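Local coordinates for protein ultraspiracle (Drosophila melanogaster, PDB 1HG4) that probably acts as a nuclear hormone receptor and transcription factor, its ligand-binding domain holding a bound phospholipid and locked in an inactive conformation, at residues A[16-21]-A[177-182]; A[30-35]-A[87-92]; A[57-62]-A[136-141]; A[97-102]-A[173-178]. All blocks are in the same frame, centred on the assembly; numbering follows the deposited sequence.

In the fold
The four contacts join helices and connections of one nuclear receptor ligand-binding domain, three of them with a residue in the lipid pocket. Contact 1 and contact 4 share helix 175-186, and their centres lie about 10 Å apart; Arg175 of contact 4 is a second salt-bridge partner of Glu18 in contact 1. Contacts 2 and 3, with centres about 11 Å apart, meet where Asn57 of helix 46-68 bonds to the backbone of residues 30-35. The phospholipid touches Trp89 in contact 2, Leu137 in contact 3 and Val97 in contact 4, whereas the Lys182 side chain of contact 1 stays about 12 Å from it. Ser101 OG joins contact 4 to the Phe136 N of contact 3.

Contact 1. Residues A[16-21]-A[177-182]; sequences EAEQRA and ELSCLK
The carboxylate of Glu18 is gripped from both faces at OE1: Lys182 NZ comes from one, displaced well out of the plane, and Arg175 NH2 from the other. This polar join links helix 11-24 with helix 175-186 inside the helical fold of a nuclear receptor ligand-binding domain. The firm element between the two segments is the salt bridge, in which Lys182 NZ donates to Glu18 OE1 at 2.9 Å, rising 66° out of the carboxylate plane. Arg175, one turn before Ser179, forms the second salt bridge to the same oxygen. With two cations around one buried carboxylate, the negative charge of Glu18 is probably well stabilised. The bond from Ser179 OG to Glu18 OE2 is modelled at 2.5 Å and is doubtful, because both oxygens sit too close to neighbouring atoms; Arg175 O is also near Ser179 OG, whose one proton can serve only one of the two acceptors well. Glu18 spans the gap with an extended chain (chi2 175°), its side chain touching Tyr66 of helix 46-68. The lysine instead turns about its CG-CD bond (chi3 -67°), which also brings Lys182 CE to 3.2 Å from Glu18 OE1.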
loop_
_atom_site.group_PDB
_atom_site.type_symbol
_atom_site.label_atom_id
_atom_site.label_comp_id
_atom_site.label_asym_id
_atom_site.label_seq_id
_atom_site.Cartn_x
_atom_site.Cartn_y
_atom_site.Cartn_z
ATOM N N GLU A 16 12.676 -12.400 19.826
ATOM C CA GLU A 16 12.182 -13.628 20.417
ATOM C C GLU A 16 12.003 -14.743 19.389
ATOM O O GLU A 16 12.278 -15.907 19.670
ATOM C CB GLU A 16 10.859 -13.370 21.135
ATOM C CG GLU A 16 10.522 -14.448 22.151
ATOM C CD GLU A 16 9.353 -14.078 23.032
ATOM O OE1 GLU A 16 8.205 -14.101 22.534
ATOM O OE2 GLU A 16 9.591 -13.760 24.220
ATOM N N ALA A 17 11.534 -14.385 18.201
ATOM C CA ALA A 17 11.334 -15.360 17.144
ATOM C C ALA A 17 12.666 -16.000 16.734
ATOM O O ALA A 17 12.773 -17.221 16.632
ATOM C CB ALA A 17 10.688 -14.690 15.936
ATOM N N GLU A 18 13.675 -15.169 16.499
ATOM C CA GLU A 18 14.980 -15.657 16.094
ATOM C C GLU A 18 15.553 -16.590 17.138
ATOM O O GLU A 18 15.910 -17.728 16.839
ATOM C CB GLU A 18 15.953 -14.500 15.904
ATOM C CG GLU A 18 15.700 -13.641 14.684
ATOM C CD GLU A 18 16.629 -12.440 14.640
ATOM O OE1 GLU A 18 17.857 -12.627 14.763
ATOM O OE2 GLU A 18 16.133 -11.308 14.483
ATOM N N GLN A 19 15.633 -16.093 18.369
ATOM C CA GLN A 19 16.190 -16.858 19.475
ATOM C C GLN A 19 15.498 -18.181 19.735
ATOM O O GLN A 19 16.154 -19.202 19.872
ATOM C CB GLN A 19 16.190 -16.010 20.740
ATOM C CG GLN A 19 17.280 -14.957 20.742
ATOM C CD GLN A 19 17.158 -13.961 21.877
ATOM O OE1 GLN A 19 18.108 -13.242 22.178
ATOM N NE2 GLN A 19 15.984 -13.897 22.501
ATOM N N ARG A 20 14.176 -18.172 19.807
ATOM C CA ARG A 20 13.451 -19.404 20.055
ATOM C C ARG A 20 13.616 -20.389 18.898
ATOM O O ARG A 20 13.766 -21.580 19.117
ATOM C CB ARG A 20 11.966 -19.111 20.291
ATOM C CG ARG A 20 11.697 -18.205 21.488
ATOM C CD ARG A 20 10.207 -18.161 21.799
ATOM N NE ARG A 20 9.731 -19.435 22.320
ATOM C CZ ARG A 20 8.513 -19.920 22.113
ATOM N NH1 ARG A 20 7.632 -19.235 21.389
ATOM N NH2 ARG A 20 8.179 -21.097 22.618
ATOM N N ALA A 21 13.592 -19.899 17.668
ATOM C CA ALA A 21 13.741 -20.781 16.520
ATOM C C ALA A 21 15.118 -21.443 16.545
ATOM O O ALA A 21 15.291 -22.572 16.090
ATOM C CB ALA A 21 13.564 -19.995 15.233
ATOM N N GLU A 177 19.822 -4.242 15.624
ATOM C CA GLU A 177 19.843 -3.751 14.251
ATOM C C GLU A 177 19.905 -4.885 13.224
ATOM O O GLU A 177 19.332 -4.757 12.143
ATOM C CB GLU A 177 21.017 -2.788 14.063
ATOM C CG GLU A 177 20.992 -1.693 15.106
ATOM C CD GLU A 177 22.121 -0.713 14.978
ATOM O OE1 GLU A 177 23.286 -1.148 14.894
ATOM O OE2 GLU A 177 21.839 0.501 14.976
ATOM N N LEU A 178 20.575 -5.996 13.553
ATOM C CA LEU A 178 20.658 -7.121 12.614
ATOM C C LEU A 178 19.286 -7.795 12.476
ATOM O O LEU A 178 18.885 -8.202 11.381
ATOM C CB LEU A 178 21.693 -8.159 13.074
ATOM C CG LEU A 178 21.806 -9.355 12.110
ATOM C CD1 LEU A 178 22.609 -8.949 10.858
ATOM C CD2 LEU A 178 22.450 -10.537 12.827
ATOM N N SER A 179 18.576 -7.923 13.595
ATOM C CA SER A 179 17.241 -8.500 13.568
ATOM C C SER A 179 16.347 -7.672 12.651
ATOM O O SER A 179 15.559 -8.231 11.893
ATOM C CB SER A 179 16.635 -8.521 14.959
ATOM O OG SER A 179 17.318 -9.451 15.763
ATOM N N CYS A 180 16.471 -6.344 12.723
ATOM C CA CYS A 180 15.670 -5.457 11.881
ATOM C C CYS A 180 16.014 -5.646 10.403
ATOM O O CYS A 180 15.120 -5.763 9.553
ATOM C CB CYS A 180 15.876 -3.986 12.279
ATOM S SG CYS A 180 15.045 -3.480 13.825
ATOM N N LEU A 181 17.305 -5.685 10.090
ATOM C CA LEU A 181 17.711 -5.879 8.698
ATOM C C LEU A 181 17.171 -7.200 8.135
ATOM O O LEU A 181 16.702 -7.264 6.989
ATOM C CB LEU A 181 19.234 -5.836 8.574
ATOM C CG LEU A 181 19.876 -4.461 8.830
ATOM C CD1 LEU A 181 21.396 -4.569 8.649
ATOM C CD2 LEU A 181 19.309 -3.428 7.851
ATOM N N LYS A 182 17.220 -8.250 8.944
ATOM C CA LYS A 182 16.746 -9.543 8.493
ATOM C C LYS A 182 15.242 -9.554 8.255
ATOM O O LYS A 182 14.745 -10.208 7.333
ATOM C CB LYS A 182 17.149 -10.617 9.506
ATOM C CG LYS A 182 18.660 -10.765 9.624
ATOM C CD LYS A 182 19.064 -12.086 10.259
ATOM C CE LYS A 182 18.652 -12.166 11.713
ATOM N NZ LYS A 182 19.100 -13.448 12.327
#

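Contact 2. Residues A[30-35]-A[87-92]; sequences LTFLRV and AAWIEL
Trp89 reaches out of helix 78-100 to Phe32 and Leu33, and its side chain can be followed outward from CB. The first torsion sets CG between the backbone N and the carbonyl carbon (chi1 81°), and the indole leaves the helix toward residues 30-35. Over the six-membered ring of the indole lies Ile90 CG1, from the next residue of the same helix, 3.3 Å above the plane. Farther out, Trp89 CE3 packs against Leu60 CD2 of helix 46-68. The far atoms of the six-membered ring then meet the partner segment: Trp89 CZ2 lies 3.9 Å from Phe32 CE2, and Trp89 CH2 is 4.2 Å from Phe32 CD2. Both phenyl atoms stand on the side of the indole plane opposite Ile90. The two rings make an offset edge-to-face pair, the edge of Phe32 toward the face of Trp89, with planes at 87° and centroids 5.8 Å apart.

Residues 30-35 belong to the long connection between helix 11-24 and helix 46-68 of the receptor domain. Phe32 and Trp89 both also touch Leu258 of the C-terminal helix 258-266, an arrangement consistent with a connection that helps to hold this helix in the inactive conformation. The bound phospholipid touches Trp89 as well, and the tryptophan therefore links the pocket to that region. At the tip of the indole, Trp89 CH2 receives Leu33 CD1 at 4.3 Å, on the same side of the ring plane as Phe32.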
loop_
_atom_site.group_PDB
_atom_site.type_symbol
_atom_site.label_atom_id
_atom_site.label_comp_id
_atom_site.label_asym_id
_atom_site.label_seq_id
_atom_site.Cartn_x
_atom_site.Cartn_y
_atom_site.Cartn_z
ATOM N N LEU A 30 15.747 -29.281 7.269
ATOM C CA LEU A 30 15.079 -29.253 5.969
ATOM C C LEU A 30 16.213 -29.701 5.037
ATOM O O LEU A 30 17.162 -28.949 4.782
ATOM C CB LEU A 30 14.630 -27.815 5.644
ATOM C CG LEU A 30 13.907 -27.434 4.355
ATOM C CD1 LEU A 30 14.029 -28.532 3.324
ATOM C CD2 LEU A 30 12.455 -27.154 4.659
ATOM N N THR A 31 16.131 -30.931 4.545
ATOM C CA THR A 31 17.187 -31.457 3.688
ATOM C C THR A 31 17.110 -30.980 2.229
ATOM O O THR A 31 16.566 -31.669 1.366
ATOM C CB THR A 31 17.191 -32.999 3.717
ATOM O OG1 THR A 31 15.954 -33.482 3.186
ATOM C CG2 THR A 31 17.330 -33.509 5.141
ATOM N N PHE A 32 17.656 -29.797 1.963
ATOM C CA PHE A 32 17.676 -29.261 0.616
ATOM C C PHE A 32 19.059 -29.515 -0.012
ATOM O O PHE A 32 19.172 -29.844 -1.197
ATOM C CB PHE A 32 17.388 -27.756 0.636
ATOM C CG PHE A 32 17.339 -27.135 -0.737
ATOM C CD1 PHE A 32 16.562 -27.697 -1.734
ATOM C CD2 PHE A 32 18.070 -25.999 -1.025
ATOM C CE1 PHE A 32 16.519 -27.132 -3.009
ATOM C CE2 PHE A 32 18.035 -25.426 -2.295
ATOM C CZ PHE A 32 17.261 -25.992 -3.288
ATOM N N LEU A 33 20.107 -29.344 0.786
ATOM C CA LEU A 33 21.456 -29.565 0.303
ATOM C C LEU A 33 21.883 -30.978 0.643
ATOM O O LEU A 33 21.448 -31.550 1.641
ATOM C CB LEU A 33 22.435 -28.576 0.944
ATOM C CG LEU A 33 22.465 -27.129 0.447
ATOM C CD1 LEU A 33 21.102 -26.528 0.522
ATOM C CD2 LEU A 33 23.432 -26.329 1.286
ATOM N N ARG A 34 22.735 -31.533 -0.206
ATOM C CA ARG A 34 23.270 -32.870 -0.023
ATOM C C ARG A 34 24.091 -33.230 -1.249
ATOM O O ARG A 34 23.824 -32.758 -2.360
ATOM C CB ARG A 34 22.152 -33.898 0.176
ATOM C CG ARG A 34 21.114 -33.879 -0.901
ATOM C CD ARG A 34 20.486 -35.241 -1.054
ATOM N NE ARG A 34 19.465 -35.216 -2.099
ATOM C CZ ARG A 34 18.179 -34.946 -1.888
ATOM N NH1 ARG A 34 17.746 -34.684 -0.655
ATOM N NH2 ARG A 34 17.334 -34.933 -2.916
ATOM N N VAL A 35 25.103 -34.059 -1.042
ATOM C CA VAL A 35 25.974 -34.457 -2.134
ATOM C C VAL A 35 25.510 -35.793 -2.688
ATOM O O VAL A 35 25.380 -36.764 -1.952
ATOM C CB VAL A 35 27.470 -34.495 -1.659
ATOM C CG1 VAL A 35 27.557 -34.968 -0.229
ATOM C CG2 VAL A 35 28.296 -35.393 -2.554
ATOM N N ALA A 87 12.620 -16.512 -1.590
ATOM C CA ALA A 87 13.364 -15.325 -1.996
ATOM C C ALA A 87 14.374 -14.837 -0.972
ATOM O O ALA A 87 15.392 -14.292 -1.337
ATOM C CB ALA A 87 12.389 -14.188 -2.353
ATOM N N ALA A 88 14.123 -15.042 0.312
ATOM C CA ALA A 88 15.056 -14.546 1.322
ATOM C C ALA A 88 15.992 -15.536 2.028
ATOM O O ALA A 88 16.950 -15.090 2.669
ATOM C CB ALA A 88 14.271 -13.735 2.391
ATOM N N TRP A 89 15.762 -16.846 1.914
ATOM C CA TRP A 89 16.607 -17.812 2.640
ATOM C C TRP A 89 18.127 -17.628 2.589
ATOM O O TRP A 89 18.768 -17.564 3.646
ATOM C CB TRP A 89 16.243 -19.259 2.276
ATOM C CG TRP A 89 16.789 -19.826 0.996
ATOM C CD1 TRP A 89 16.243 -19.721 -0.255
ATOM C CD2 TRP A 89 17.929 -20.688 0.861
ATOM N NE1 TRP A 89 16.964 -20.474 -1.159
ATOM C CE2 TRP A 89 18.005 -21.076 -0.503
ATOM C CE3 TRP A 89 18.892 -21.173 1.758
ATOM C CZ2 TRP A 89 19.011 -21.926 -0.991
ATOM C CZ3 TRP A 89 19.895 -22.023 1.265
ATOM C CH2 TRP A 89 19.941 -22.387 -0.096
ATOM N N ILE A 90 18.711 -17.539 1.394
ATOM C CA ILE A 90 20.157 -17.355 1.292
ATOM C C ILE A 90 20.622 -16.064 1.978
ATOM O O ILE A 90 21.620 -16.081 2.698
ATOM C CB ILE A 90 20.631 -17.343 -0.187
ATOM C CG1 ILE A 90 20.310 -18.685 -0.837
ATOM C CG2 ILE A 90 22.132 -17.099 -0.262
ATOM C CD1 ILE A 90 20.636 -18.737 -2.299
ATOM N N GLU A 91 19.904 -14.959 1.774
ATOM C CA GLU A 91 20.290 -13.701 2.394
ATOM C C GLU A 91 20.198 -13.761 3.912
ATOM O O GLU A 91 20.984 -13.128 4.619
ATOM C CB GLU A 91 19.421 -12.552 1.881
ATOM C CG GLU A 91 19.608 -12.246 0.407
ATOM C CD GLU A 91 18.750 -11.090 -0.051
ATOM O OE1 GLU A 91 19.034 -9.932 0.325
ATOM O OE2 GLU A 91 17.777 -11.339 -0.782
ATOM N N LEU A 92 19.230 -14.511 4.421
ATOM C CA LEU A 92 19.068 -14.633 5.865
ATOM C C LEU A 92 20.219 -15.440 6.435
ATOM O O LEU A 92 20.771 -15.073 7.476
ATOM C CB LEU A 92 17.727 -15.298 6.213
ATOM C CG LEU A 92 16.472 -14.451 5.907
ATOM C CD1 LEU A 92 15.214 -15.289 6.152
ATOM C CD2 LEU A 92 16.442 -13.188 6.764
#

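Contact 3. Residues A[57-62]-A[136-141]; sequences NKQLFQ and FLNQSF
Gln59 of helix 46-68 meets Leu137 and Asn138, at the turn between strands 134-136 and 142-144, through one hydrogen bond. Gln59 NE2 donates to Leu137 O at 3.0 Å with an N-H...O angle of 140°, a somewhat bent bond. The oxygen lies close to the amide plane of Gln59, but the donor stands above the carbonyl plane of Leu137, 43° out of it. The glutamine chain is extended beyond CG (chi2 -173°), which carries the amide away from its helix to the turn.

Asn138 makes a second polar approach to the same carbonyl. Its ND2 folds back to Leu137 O at 2.9 Å in a weak bond within the turn, and Asn138 ND2 thereby comes 3.1 Å from Gln59 NE2. These are two donors and do not bond to each other; the two side chains run past one another in opposite directions. A backbone bond from Leu137 N to Phe141 O, 3.1 Å long, closes the turn of this beta hairpin.

Apolar packing fills in around the polar link. The side chain of Leu137 touches Leu52 and Val55 of helix 46-68 and also the bound phospholipid, while Gln59 packs on Leu93 of helix 78-100. A leucine in place of Gln59 would probably cost Leu137 O its bond from the helix and leave the hairpin turn less firmly tied to it. Leu137 O thus accepts one bond from the helix and one weak bond from its own turn, and through this carbonyl the hairpin turn is tied to helix 46-68.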
loop_
_atom_site.group_PDB
_atom_site.type_symbol
_atom_site.label_atom_id
_atom_site.label_comp_id
_atom_site.label_asym_id
_atom_site.label_seq_id
_atom_site.Cartn_x
_atom_site.Cartn_y
_atom_site.Cartn_z
ATOM N N ASN A 57 21.102 -27.286 6.304
ATOM C CA ASN A 57 19.760 -27.865 6.350
ATOM C C ASN A 57 19.080 -27.644 7.705
ATOM O O ASN A 57 17.855 -27.556 7.779
ATOM C CB ASN A 57 19.785 -29.370 6.015
ATOM C CG ASN A 57 20.113 -29.650 4.537
ATOM O OD1 ASN A 57 19.778 -28.874 3.654
ATOM N ND2 ASN A 57 20.760 -30.783 4.280
ATOM N N LYS A 58 19.876 -27.557 8.772
ATOM C CA LYS A 58 19.325 -27.314 10.103
ATOM C C LYS A 58 18.943 -25.836 10.247
ATOM O O LYS A 58 17.930 -25.496 10.856
ATOM C CB LYS A 58 20.329 -27.701 11.193
ATOM C CG LYS A 58 20.574 -29.195 11.291
ATOM C CD LYS A 58 21.462 -29.572 12.479
ATOM C CE LYS A 58 21.697 -31.088 12.505
ATOM N NZ LYS A 58 22.493 -31.565 13.686
ATOM N N GLN A 59 19.755 -24.956 9.674
ATOM C CA GLN A 59 19.463 -23.534 9.739
ATOM C C GLN A 59 18.234 -23.218 8.899
ATOM O O GLN A 59 17.490 -22.283 9.207
ATOM C CB GLN A 59 20.671 -22.719 9.264
ATOM C CG GLN A 59 21.876 -22.862 10.193
ATOM C CD GLN A 59 23.019 -21.944 9.826
ATOM O OE1 GLN A 59 22.975 -21.240 8.810
ATOM N NE2 GLN A 59 24.058 -21.944 10.653
ATOM N N LEU A 60 18.018 -24.009 7.846
ATOM C CA LEU A 60 16.860 -23.821 6.982
ATOM C C LEU A 60 15.590 -24.175 7.749
ATOM O O LEU A 60 14.595 -23.446 7.694
ATOM C CB LEU A 60 16.964 -24.694 5.733
ATOM C CG LEU A 60 17.619 -24.081 4.498
ATOM C CD1 LEU A 60 17.712 -25.140 3.402
ATOM C CD2 LEU A 60 16.798 -22.881 4.013
ATOM N N PHE A 61 15.631 -25.300 8.458
ATOM C CA PHE A 61 14.487 -25.740 9.247
ATOM C C PHE A 61 14.136 -24.646 10.245
ATOM O O PHE A 61 12.978 -24.269 10.392
ATOM C CB PHE A 61 14.812 -27.028 10.012
ATOM C CG PHE A 61 13.627 -27.622 10.718
ATOM C CD1 PHE A 61 13.307 -27.232 12.015
ATOM C CD2 PHE A 61 12.797 -28.538 10.069
ATOM C CE1 PHE A 61 12.170 -27.747 12.656
ATOM C CE2 PHE A 61 11.657 -29.058 10.704
ATOM C CZ PHE A 61 11.347 -28.661 11.997
ATOM N N GLN A 62 15.159 -24.157 10.935
ATOM C CA GLN A 62 14.996 -23.118 11.934
ATOM C C GLN A 62 14.412 -21.853 11.331
ATOM O O GLN A 62 13.560 -21.201 11.943
ATOM C CB GLN A 62 16.346 -22.828 12.597
ATOM C CG GLN A 62 16.788 -23.924 13.560
ATOM C CD GLN A 62 18.282 -23.912 13.827
ATOM O OE1 GLN A 62 18.881 -22.861 14.054
ATOM N NE2 GLN A 62 18.892 -25.097 13.817
ATOM N N PHE A 136 32.633 -17.842 10.099
ATOM C CA PHE A 136 31.826 -18.687 10.976
ATOM C C PHE A 136 30.401 -18.901 10.475
ATOM O O PHE A 136 29.763 -17.977 9.976
ATOM C CB PHE A 136 31.741 -18.090 12.383
ATOM C CG PHE A 136 33.014 -18.177 13.171
ATOM C CD1 PHE A 136 34.096 -17.369 12.866
ATOM C CD2 PHE A 136 33.123 -19.069 14.232
ATOM C CE1 PHE A 136 35.271 -17.449 13.605
ATOM C CE2 PHE A 136 34.293 -19.160 14.977
ATOM C CZ PHE A 136 35.368 -18.349 14.665
ATOM N N LEU A 137 29.908 -20.125 10.625
ATOM C CA LEU A 137 28.549 -20.466 10.233
ATOM C C LEU A 137 27.729 -20.561 11.511
ATOM O O LEU A 137 26.512 -20.362 11.507
ATOM C CB LEU A 137 28.511 -21.810 9.497
ATOM C CG LEU A 137 28.748 -21.807 7.983
ATOM C CD1 LEU A 137 30.155 -21.356 7.663
ATOM C CD2 LEU A 137 28.499 -23.193 7.441
ATOM N N ASN A 138 28.429 -20.867 12.600
ATOM C CA ASN A 138 27.862 -21.027 13.941
ATOM C C ASN A 138 28.886 -20.413 14.867
ATOM O O ASN A 138 29.727 -19.628 14.442
ATOM C CB ASN A 138 27.795 -22.503 14.330
ATOM C CG ASN A 138 26.661 -23.237 13.676
ATOM O OD1 ASN A 138 26.664 -24.466 13.621
ATOM N ND2 ASN A 138 25.668 -22.497 13.196
ATOM N N GLN A 139 28.871 -20.862 16.119
ATOM C CA GLN A 139 29.846 -20.400 17.095
ATOM C C GLN A 139 30.951 -21.454 17.195
ATOM O O GLN A 139 32.038 -21.173 17.685
ATOM C CB GLN A 139 29.193 -20.208 18.466
ATOM N N SER A 140 30.672 -22.657 16.692
ATOM C CA SER A 140 31.621 -23.778 16.751
ATOM C C SER A 140 31.869 -24.532 15.428
ATOM O O SER A 140 32.284 -25.692 15.436
ATOM C CB SER A 140 31.120 -24.773 17.778
ATOM O OG SER A 140 29.789 -25.124 17.452
ATOM N N PHE A 141 31.601 -23.888 14.301
ATOM C CA PHE A 141 31.818 -24.495 12.990
ATOM C C PHE A 141 32.319 -23.343 12.131
ATOM O O PHE A 141 31.617 -22.352 11.962
ATOM C CB PHE A 141 30.510 -25.051 12.416
ATOM C CG PHE A 141 30.705 -25.873 11.170
ATOM C CD1 PHE A 141 31.032 -27.226 11.254
ATOM C CD2 PHE A 141 30.603 -25.288 9.910
ATOM C CE1 PHE A 141 31.252 -27.983 10.110
ATOM C CE2 PHE A 141 30.823 -26.038 8.752
ATOM C CZ PHE A 141 31.147 -27.385 8.851
#

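Contact 4. Residues A[97-102]-A[173-178]; sequences VAWCSI and LDRREL
The last turn of helix 78-100 faces the start of helix 175-186, with Trp99 and Leu178 the nearest backbone pair at 8.1 Å between their CA atoms. Trp99 carries the contact. With chi1 near 175° the indole points out from the helix, away from its own backbone N, and reaches the turn that opens the other helix. Leu178 CD2 lies over one face of the indole, off-centre toward the rim, and is 3.7 Å from Trp99 CB. At the ring edge, close to its plane, Leu173 O comes within 3.2 Å of Trp99 CZ3. Arg175 N approaches Trp99 CH2 obliquely, at 3.5 Å. Arg175 offers its CB to the ring and carries its guanidinium away to Glu18 of helix 11-24.

The backbone that receives the indole is itself held. Asp174 and Glu177 form a capping box: Glu177 N donates to Asp174 OD1 at 2.6 Å, and Asp174 N donates to Glu177 OE1 at 3.1 Å. At the other helix end, Ser101 N and Ser101 OG bond to Val97 O from opposite faces of its carbonyl plane, and Ser101 OG also pairs with Phe136 N of the beta hairpin. Cutting Trp99 back to an alanine is likely to open a gap over Leu178 and beside the Leu173-Arg175 backbone, since the other atoms of that helix end make little contact there. No hydrogen bond crosses between the segments; the join rests on the fit of one large ring against the backbone of a capped helix start.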
loop_
_atom_site.group_PDB
_atom_site.type_symbol
_atom_site.label_atom_id
_atom_site.label_comp_id
_atom_site.label_asym_id
_atom_site.label_seq_id
_atom_site.Cartn_x
_atom_site.Cartn_y
_atom_site.Cartn_z
ATOM N N VAL A 97 25.970 -15.514 9.017
ATOM C CA VAL A 97 27.391 -15.846 8.995
ATOM C C VAL A 97 28.200 -14.556 9.094
ATOM O O VAL A 97 29.257 -14.534 9.714
ATOM C CB VAL A 97 27.839 -16.631 7.718
ATOM C CG1 VAL A 97 26.856 -17.720 7.409
ATOM C CG2 VAL A 97 27.995 -15.706 6.544
ATOM N N ALA A 98 27.695 -13.476 8.505
ATOM C CA ALA A 98 28.409 -12.203 8.575
ATOM C C ALA A 98 28.570 -11.768 10.038
ATOM O O ALA A 98 29.650 -11.329 10.443
ATOM C CB ALA A 98 27.669 -11.123 7.775
ATOM N N TRP A 99 27.496 -11.911 10.811
ATOM C CA TRP A 99 27.450 -11.551 12.225
ATOM C C TRP A 99 28.322 -12.447 13.120
ATOM O O TRP A 99 28.975 -11.950 14.038
ATOM C CB TRP A 99 25.990 -11.592 12.705
ATOM C CG TRP A 99 25.797 -11.355 14.189
ATOM C CD1 TRP A 99 25.590 -12.305 15.151
ATOM C CD2 TRP A 99 25.819 -10.095 14.872
ATOM N NE1 TRP A 99 25.478 -11.717 16.391
ATOM C CE2 TRP A 99 25.617 -10.362 16.251
ATOM C CE3 TRP A 99 25.995 -8.770 14.458
ATOM C CZ2 TRP A 99 25.587 -9.350 17.217
ATOM C CZ3 TRP A 99 25.968 -7.755 15.432
ATOM C CH2 TRP A 99 25.765 -8.057 16.788
ATOM N N CYS A 100 28.321 -13.757 12.866
ATOM C CA CYS A 100 29.135 -14.690 13.652
ATOM C C CYS A 100 30.600 -14.521 13.326
ATOM O O CYS A 100 31.454 -14.890 14.116
ATOM C CB CYS A 100 28.789 -16.154 13.352
ATOM S SG CYS A 100 27.222 -16.721 13.978
ATOM N N SER A 101 30.893 -13.982 12.150
ATOM C CA SER A 101 32.278 -13.806 11.739
ATOM C C SER A 101 32.873 -12.464 12.191
ATOM O O SER A 101 33.927 -12.028 11.702
ATOM C CB SER A 101 32.375 -13.979 10.223
ATOM O OG SER A 101 31.834 -15.239 9.842
ATOM N N ILE A 102 32.196 -11.813 13.134
ATOM C CA ILE A 102 32.673 -10.536 13.655
ATOM C C ILE A 102 33.585 -10.798 14.857
ATOM O O ILE A 102 34.411 -9.950 15.220
ATOM C CB ILE A 102 31.490 -9.614 14.089
ATOM C CG1 ILE A 102 30.687 -9.194 12.859
ATOM C CG2 ILE A 102 32.018 -8.364 14.792
ATOM C CD1 ILE A 102 29.557 -8.257 13.154
ATOM N N LEU A 173 27.400 -2.423 14.550
ATOM C CA LEU A 173 26.081 -3.017 14.386
ATOM C C LEU A 173 25.758 -3.865 15.610
ATOM O O LEU A 173 26.587 -4.642 16.059
ATOM C CB LEU A 173 26.042 -3.892 13.125
ATOM C CG LEU A 173 24.680 -4.452 12.718
ATOM C CD1 LEU A 173 23.814 -3.324 12.154
ATOM C CD2 LEU A 173 24.861 -5.548 11.674
ATOM N N ASP A 174 24.559 -3.712 16.162
ATOM C CA ASP A 174 24.188 -4.508 17.316
ATOM C C ASP A 174 23.164 -5.572 16.936
ATOM O O ASP A 174 22.643 -5.575 15.816
ATOM C CB ASP A 174 23.670 -3.610 18.452
ATOM C CG ASP A 174 22.399 -2.864 18.092
ATOM O OD1 ASP A 174 21.508 -3.453 17.444
ATOM O OD2 ASP A 174 22.278 -1.679 18.481
ATOM N N ARG A 175 22.882 -6.463 17.879
ATOM C CA ARG A 175 21.948 -7.555 17.653
ATOM C C ARG A 175 20.549 -7.084 17.269
ATOM O O ARG A 175 19.855 -7.750 16.494
ATOM C CB ARG A 175 21.866 -8.453 18.897
ATOM C CG ARG A 175 20.970 -9.668 18.702
ATOM C CD ARG A 175 21.589 -10.659 17.722
ATOM N NE ARG A 175 20.588 -11.507 17.083
ATOM C CZ ARG A 175 19.726 -12.278 17.738
ATOM N NH1 ARG A 175 19.734 -12.316 19.064
ATOM N NH2 ARG A 175 18.850 -13.014 17.068
ATOM N N ARG A 176 20.137 -5.940 17.806
ATOM C CA ARG A 176 18.822 -5.409 17.500
ATOM C C ARG A 176 18.770 -4.906 16.067
ATOM O O ARG A 176 17.793 -5.121 15.359
ATOM C CB ARG A 176 18.456 -4.282 18.470
ATOM C CG ARG A 176 17.464 -4.698 19.568
ATOM C CD ARG A 176 18.133 -5.054 20.884
ATOM N NE ARG A 176 17.515 -6.224 21.507
ATOM C CZ ARG A 176 17.961 -6.812 22.616
ATOM N NH1 ARG A 176 19.032 -6.334 23.244
ATOM N NH2 ARG A 176 17.360 -7.903 23.076
ATOM N N GLU A 177 19.822 -4.242 15.624
ATOM C CA GLU A 177 19.843 -3.751 14.251
ATOM C C GLU A 177 19.905 -4.885 13.224
ATOM O O GLU A 177 19.332 -4.757 12.143
ATOM C CB GLU A 177 21.017 -2.788 14.063
ATOM C CG GLU A 177 20.992 -1.693 15.106
ATOM C CD GLU A 177 22.121 -0.713 14.978
ATOM O OE1 GLU A 177 23.286 -1.148 14.894
ATOM O OE2 GLU A 177 21.839 0.501 14.976
ATOM N N LEU A 178 20.575 -5.996 13.553
ATOM C CA LEU A 178 20.658 -7.121 12.614
ATOM C C LEU A 178 19.286 -7.795 12.476
ATOM O O LEU A 178 18.885 -8.202 11.381
ATOM C CB LEU A 178 21.693 -8.159 13.074
ATOM C CG LEU A 178 21.806 -9.355 12.110
ATOM C CD1 LEU A 178 22.609 -8.949 10.858
ATOM C CD2 LEU A 178 22.450 -10.537 12.827
#